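Local coordinates for phage tail sheath protein (Desulfitobacterium hafniense, PDB 3HXL) that probably assembles into the contractile sheath around the tail tube of a myovirus-like phage or phage-derived particle, at residues L322-T334 with K339-D351. Numbering follows the deposited sequence.
Sequences LVEQDINTLTSFT and KQFAKNRVIRVLD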
loop_
_atom_site.group_PDB
_atom_site.type_symbol
_atom_site.label_atom_id
_atom_site.label_comp_id
_atom_site.label_asym_id
_atom_site.label_seq_id
_atom_site.Cartn_x
_atom_site.Cartn_y
_atom_site.Cartn_z
ATOM N N LEU A 322 -9.516 -15.583 -12.213
ATOM C CA LEU A 322 -8.093 -15.874 -12.168
ATOM C C LEU A 322 -7.236 -14.842 -12.880
ATOM O O LEU A 322 -7.648 -14.267 -13.886
ATOM C CB LEU A 322 -7.824 -17.248 -12.774
ATOM C CG LEU A 322 -8.031 -18.478 -11.879
ATOM C CD1 LEU A 322 -9.256 -18.331 -11.011
ATOM C CD2 LEU A 322 -8.120 -19.710 -12.760
ATOM N N VAL A 323 -6.050 -14.599 -12.336
ATOM C CA VAL A 323 -5.114 -13.677 -12.960
ATOM C C VAL A 323 -4.642 -14.441 -14.189
ATOM O O VAL A 323 -4.107 -15.546 -14.069
ATOM C CB VAL A 323 -3.905 -13.383 -12.039
ATOM C CG1 VAL A 323 -2.845 -12.596 -12.803
ATOM C CG2 VAL A 323 -4.368 -12.582 -10.824
ATOM N N GLU A 324 -4.852 -13.867 -15.370
ATOM C CA GLU A 324 -4.448 -14.528 -16.610
ATOM C C GLU A 324 -2.941 -14.729 -16.606
ATOM O O GLU A 324 -2.449 -15.850 -16.758
ATOM C CB GLU A 324 -4.868 -13.684 -17.823
ATOM C CG GLU A 324 -4.526 -14.289 -19.190
ATOM C CD GLU A 324 -5.232 -15.616 -19.467
ATOM O OE1 GLU A 324 -6.407 -15.773 -19.074
ATOM O OE2 GLU A 324 -4.613 -16.498 -20.099
ATOM N N GLN A 325 -2.220 -13.625 -16.442
ATOM C CA GLN A 325 -0.761 -13.635 -16.378
ATOM C C GLN A 325 -0.329 -12.506 -15.462
ATOM O O GLN A 325 -0.824 -11.385 -15.569
ATOM C CB GLN A 325 -0.139 -13.459 -17.768
ATOM C CG GLN A 325 -0.163 -14.730 -18.602
ATOM C CD GLN A 325 0.748 -14.661 -19.810
ATOM O OE1 GLN A 325 1.751 -13.949 -19.808
ATOM N NE2 GLN A 325 0.419 -15.424 -20.842
ATOM N N ASP A 326 0.580 -12.824 -14.542
ATOM C CA ASP A 326 1.094 -11.868 -13.565
ATOM C C ASP A 326 2.201 -11.070 -14.252
ATOM O O ASP A 326 3.387 -11.336 -14.058
ATOM C CB ASP A 326 1.633 -12.645 -12.351
ATOM C CG ASP A 326 2.120 -11.745 -11.226
ATOM O OD1 ASP A 326 1.856 -10.522 -11.263
ATOM O OD2 ASP A 326 2.765 -12.280 -10.295
ATOM N N ILE A 327 1.801 -10.095 -15.063
ATOM C CA ILE A 327 2.761 -9.284 -15.800
ATOM C C ILE A 327 2.588 -7.790 -15.599
ATOM O O ILE A 327 1.523 -7.324 -15.176
ATOM C CB ILE A 327 2.667 -9.553 -17.321
ATOM C CG1 ILE A 327 1.244 -9.247 -17.812
ATOM C CG2 ILE A 327 3.048 -10.985 -17.624
ATOM C CD1 ILE A 327 1.100 -9.263 -19.336
ATOM N N ASN A 328 3.655 -7.048 -15.891
ATOM C CA ASN A 328 3.630 -5.595 -15.790
ATOM C C ASN A 328 3.506 -5.047 -17.220
ATOM O O ASN A 328 3.393 -5.819 -18.171
ATOM C CB ASN A 328 4.888 -5.068 -15.076
ATOM C CG ASN A 328 6.177 -5.554 -15.709
ATOM O OD1 ASN A 328 6.474 -5.254 -16.871
ATOM N ND2 ASN A 328 6.964 -6.297 -14.938
ATOM N N THR A 329 3.524 -3.726 -17.371
ATOM C CA THR A 329 3.349 -3.109 -18.685
ATOM C C THR A 329 4.510 -3.129 -19.667
ATOM O O THR A 329 4.355 -2.678 -20.805
ATOM C CB THR A 329 2.932 -1.647 -18.551
ATOM O OG1 THR A 329 3.973 -0.919 -17.901
ATOM C CG2 THR A 329 1.659 -1.526 -17.742
ATOM N N LEU A 330 5.672 -3.619 -19.256
ATOM C CA LEU A 330 6.810 -3.633 -20.171
ATOM C C LEU A 330 6.580 -4.496 -21.406
ATOM O O LEU A 330 6.383 -5.709 -21.296
ATOM C CB LEU A 330 8.074 -4.116 -19.458
ATOM C CG LEU A 330 9.309 -4.177 -20.362
ATOM C CD1 LEU A 330 9.717 -2.755 -20.783
ATOM C CD2 LEU A 330 10.453 -4.837 -19.604
ATOM N N THR A 331 6.605 -3.866 -22.581
ATOM C CA THR A 331 6.427 -4.587 -23.842
ATOM C C THR A 331 7.550 -4.318 -24.842
ATOM O O THR A 331 7.764 -5.118 -25.748
ATOM C CB THR A 331 5.087 -4.247 -24.550
ATOM O OG1 THR A 331 5.028 -2.842 -24.821
ATOM C CG2 THR A 331 3.906 -4.653 -23.687
ATOM N N SER A 332 8.257 -3.199 -24.690
ATOM C CA SER A 332 9.355 -2.869 -25.597
ATOM C C SER A 332 10.624 -3.549 -25.097
ATOM O O SER A 332 11.462 -2.924 -24.455
ATOM C CB SER A 332 9.577 -1.354 -25.655
ATOM O OG SER A 332 8.401 -0.690 -26.074
ATOM N N PHE A 333 10.765 -4.831 -25.396
ATOM C CA PHE A 333 11.921 -5.576 -24.941
ATOM C C PHE A 333 13.168 -5.300 -25.765
ATOM O O PHE A 333 13.095 -5.044 -26.971
ATOM C CB PHE A 333 11.597 -7.069 -24.946
ATOM C CG PHE A 333 10.324 -7.410 -24.221
ATOM C CD1 PHE A 333 10.157 -7.068 -22.883
ATOM C CD2 PHE A 333 9.287 -8.063 -24.881
ATOM C CE1 PHE A 333 8.973 -7.371 -22.210
ATOM C CE2 PHE A 333 8.099 -8.372 -24.219
ATOM C CZ PHE A 333 7.940 -8.026 -22.884
ATOM N N THR A 334 14.314 -5.334 -25.096
ATOM C CA THR A 334 15.590 -5.109 -25.754
ATOM C C THR A 334 16.546 -6.216 -25.351
ATOM O O THR A 334 16.197 -7.094 -24.562
ATOM C CB THR A 334 16.206 -3.755 -25.355
ATOM O OG1 THR A 334 16.520 -3.765 -23.957
ATOM C CG2 THR A 334 15.227 -2.619 -25.642
ATOM N N LYS A 339 12.069 -10.171 -22.296
ATOM C CA LYS A 339 10.692 -10.443 -21.901
ATOM C C LYS A 339 10.543 -10.902 -20.449
ATOM O O LYS A 339 9.472 -10.753 -19.854
ATOM C CB LYS A 339 10.071 -11.489 -22.836
ATOM C CG LYS A 339 10.778 -12.829 -22.822
ATOM C CD LYS A 339 10.001 -13.880 -23.595
ATOM C CE LYS A 339 10.674 -15.239 -23.483
ATOM N NZ LYS A 339 9.879 -16.311 -24.144
ATOM N N GLN A 340 11.610 -11.456 -19.879
ATOM C CA GLN A 340 11.557 -11.913 -18.496
ATOM C C GLN A 340 11.227 -10.759 -17.548
ATOM O O GLN A 340 10.591 -10.961 -16.512
ATOM C CB GLN A 340 12.885 -12.569 -18.084
ATOM C CG GLN A 340 14.125 -11.724 -18.323
ATOM C CD GLN A 340 14.759 -11.966 -19.691
ATOM O OE1 GLN A 340 14.078 -11.960 -20.721
ATOM N NE2 GLN A 340 16.076 -12.174 -19.702
ATOM N N PHE A 341 11.649 -9.546 -17.899
ATOM C CA PHE A 341 11.372 -8.384 -17.059
ATOM C C PHE A 341 9.893 -8.011 -16.972
ATOM O O PHE A 341 9.497 -7.204 -16.128
ATOM C CB PHE A 341 12.181 -7.167 -17.529
ATOM C CG PHE A 341 13.640 -7.232 -17.158
ATOM C CD1 PHE A 341 14.539 -7.945 -17.937
ATOM C CD2 PHE A 341 14.103 -6.609 -16.004
ATOM C CE1 PHE A 341 15.887 -8.043 -17.571
ATOM C CE2 PHE A 341 15.447 -6.702 -15.630
ATOM C CZ PHE A 341 16.335 -7.418 -16.415
ATOM N N ALA A 342 9.075 -8.602 -17.835
ATOM C CA ALA A 342 7.641 -8.323 -17.832
ATOM C C ALA A 342 6.916 -9.141 -16.763
ATOM O O ALA A 342 5.767 -8.855 -16.426
ATOM C CB ALA A 342 7.045 -8.627 -19.207
ATOM N N LYS A 343 7.592 -10.159 -16.235
ATOM C CA LYS A 343 7.011 -11.025 -15.211
ATOM C C LYS A 343 7.228 -10.420 -13.831
ATOM O O LYS A 343 8.359 -10.150 -13.429
ATOM C CB LYS A 343 7.640 -12.419 -15.290
ATOM C CG LYS A 343 7.435 -13.097 -16.650
ATOM C CD LYS A 343 8.126 -14.457 -16.749
ATOM C CE LYS A 343 7.934 -15.070 -18.140
ATOM N NZ LYS A 343 8.632 -16.381 -18.300
ATOM N N ASN A 344 6.142 -10.221 -13.096
ATOM C CA ASN A 344 6.259 -9.601 -11.782
ATOM C C ASN A 344 7.071 -10.390 -10.764
ATOM O O ASN A 344 7.698 -9.798 -9.881
ATOM C CB ASN A 344 4.872 -9.244 -11.259
ATOM C CG ASN A 344 4.269 -8.094 -12.036
ATOM O OD1 ASN A 344 4.962 -7.109 -12.310
ATOM N ND2 ASN A 344 2.988 -8.205 -12.408
ATOM N N ARG A 345 7.088 -11.714 -10.886
ATOM C CA ARG A 345 7.892 -12.509 -9.961
ATOM C C ARG A 345 9.370 -12.235 -10.243
ATOM O O ARG A 345 10.184 -12.201 -9.326
ATOM C CB ARG A 345 7.612 -14.010 -10.114
ATOM C CG ARG A 345 8.638 -14.860 -9.358
ATOM C CD ARG A 345 8.174 -16.291 -9.148
ATOM N NE ARG A 345 7.748 -16.924 -10.385
ATOM C CZ ARG A 345 7.314 -18.177 -10.470
ATOM N NH1 ARG A 345 7.253 -18.936 -9.375
ATOM N NH2 ARG A 345 6.931 -18.664 -11.647
ATOM N N VAL A 346 9.721 -12.046 -11.514
ATOM C CA VAL A 346 11.112 -11.751 -11.855
ATOM C C VAL A 346 11.466 -10.411 -11.211
ATOM O O VAL A 346 12.532 -10.254 -10.610
ATOM C CB VAL A 346 11.323 -11.680 -13.387
ATOM C CG1 VAL A 346 12.709 -11.105 -13.717
ATOM C CG2 VAL A 346 11.193 -13.077 -13.977
ATOM N N ILE A 347 10.559 -9.449 -11.323
ATOM C CA ILE A 347 10.789 -8.142 -10.723
ATOM C C ILE A 347 10.950 -8.258 -9.201
ATOM O O ILE A 347 11.789 -7.577 -8.607
ATOM C CB ILE A 347 9.633 -7.164 -11.056
ATOM C CG1 ILE A 347 9.589 -6.913 -12.566
ATOM C CG2 ILE A 347 9.830 -5.836 -10.322
ATOM C CD1 ILE A 347 10.911 -6.446 -13.165
ATOM N N ARG A 348 10.153 -9.115 -8.563
ATOM C CA ARG A 348 10.273 -9.287 -7.117
ATOM C C ARG A 348 11.641 -9.829 -6.720
ATOM O O ARG A 348 12.236 -9.366 -5.745
ATOM C CB ARG A 348 9.184 -10.222 -6.564
ATOM C CG ARG A 348 7.795 -9.584 -6.442
ATOM C CD ARG A 348 6.796 -10.511 -5.710
ATOM N NE ARG A 348 6.145 -11.506 -6.567
ATOM C CZ ARG A 348 5.190 -11.226 -7.454
ATOM N NH1 ARG A 348 4.774 -9.974 -7.616
ATOM N NH2 ARG A 348 4.629 -12.199 -8.159
ATOM N N VAL A 349 12.152 -10.807 -7.458
ATOM C CA VAL A 349 13.456 -11.347 -7.094
ATOM C C VAL A 349 14.572 -10.330 -7.336
ATOM O O VAL A 349 15.481 -10.189 -6.510
ATOM C CB VAL A 349 13.762 -12.666 -7.833
ATOM C CG1 VAL A 349 13.631 -12.489 -9.323
ATOM C CG2 VAL A 349 15.166 -13.138 -7.466
ATOM N N LEU A 350 14.492 -9.601 -8.444
ATOM C CA LEU A 350 15.504 -8.601 -8.755
ATOM C C LEU A 350 15.414 -7.400 -7.814
ATOM O O LEU A 350 16.443 -6.873 -7.377
ATOM C CB LEU A 350 15.380 -8.151 -10.211
ATOM C CG LEU A 350 15.615 -9.241 -11.260
ATOM C CD1 LEU A 350 15.650 -8.603 -12.640
ATOM C CD2 LEU A 350 16.940 -9.961 -10.987
ATOM N N ASP A 351 14.196 -6.957 -7.499
ATOM C CA ASP A 351 14.041 -5.836 -6.572
ATOM C C ASP A 351 14.546 -6.289 -5.202
ATOM O O ASP A 351 15.103 -5.499 -4.432
ATOM C CB ASP A 351 12.573 -5.391 -6.472
ATOM C CG ASP A 351 12.084 -4.681 -7.727
ATOM O OD1 ASP A 351 12.888 -4.488 -8.666
ATOM O OD2 ASP A 351 10.887 -4.313 -7.775
HETATM O O HOH W 1 2.481 -9.331 -8.962
HETATM O O HOH W 2 5.112 -13.257 -12.184
#
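D326 reaches across to N344 and R348 at the start of helix 344-364. With chi1 at -177° its carboxylate swings away from its own backbone N and reaches the first turns of the helix. D326 OD1 accepts a hydrogen bond from N344 ND2 at 2.8 Å, from above the carboxylate plane. D326 OD2 forms a salt bridge with R348 NH2 at 2.8 Å. The carboxylate and guanidinium are nearly coplanar. A water takes a bond from R348 NH1 and gives one to D326 OD1. L283 N also donates to D326 OD2, and E281 O accepts from R348 NH2, so each charged group has a further partner outside the two segments.

N328 can be followed outward. CB lies 3.4 Å from N344 OD1. CG passes close to A342 O. N328 OD1 accepts a hydrogen bond from L330 N, closing an Asx turn. N328 ND2 gives F341 O a nearly straight bond of 2.9 Å in the carbonyl plane, and a weak one to N344 OD1. Backbone bonds N328 N to A342 O and N344 N to D326 O flank the single bridge between I327 and K343.

Further along, K339 CA sits over the centre of the F333 ring, 3.5 Å from its centroid, a CH-pi contact. A342 CB meets the edge of that ring, and L330 CD2 packs on F341 CB.

K343 is the N-cap residue of helix 344-364. An isolated beta bridge and an Asx turn beside this helix N-terminus join the subtilisin-like part of the sheath protein to its C-terminal part.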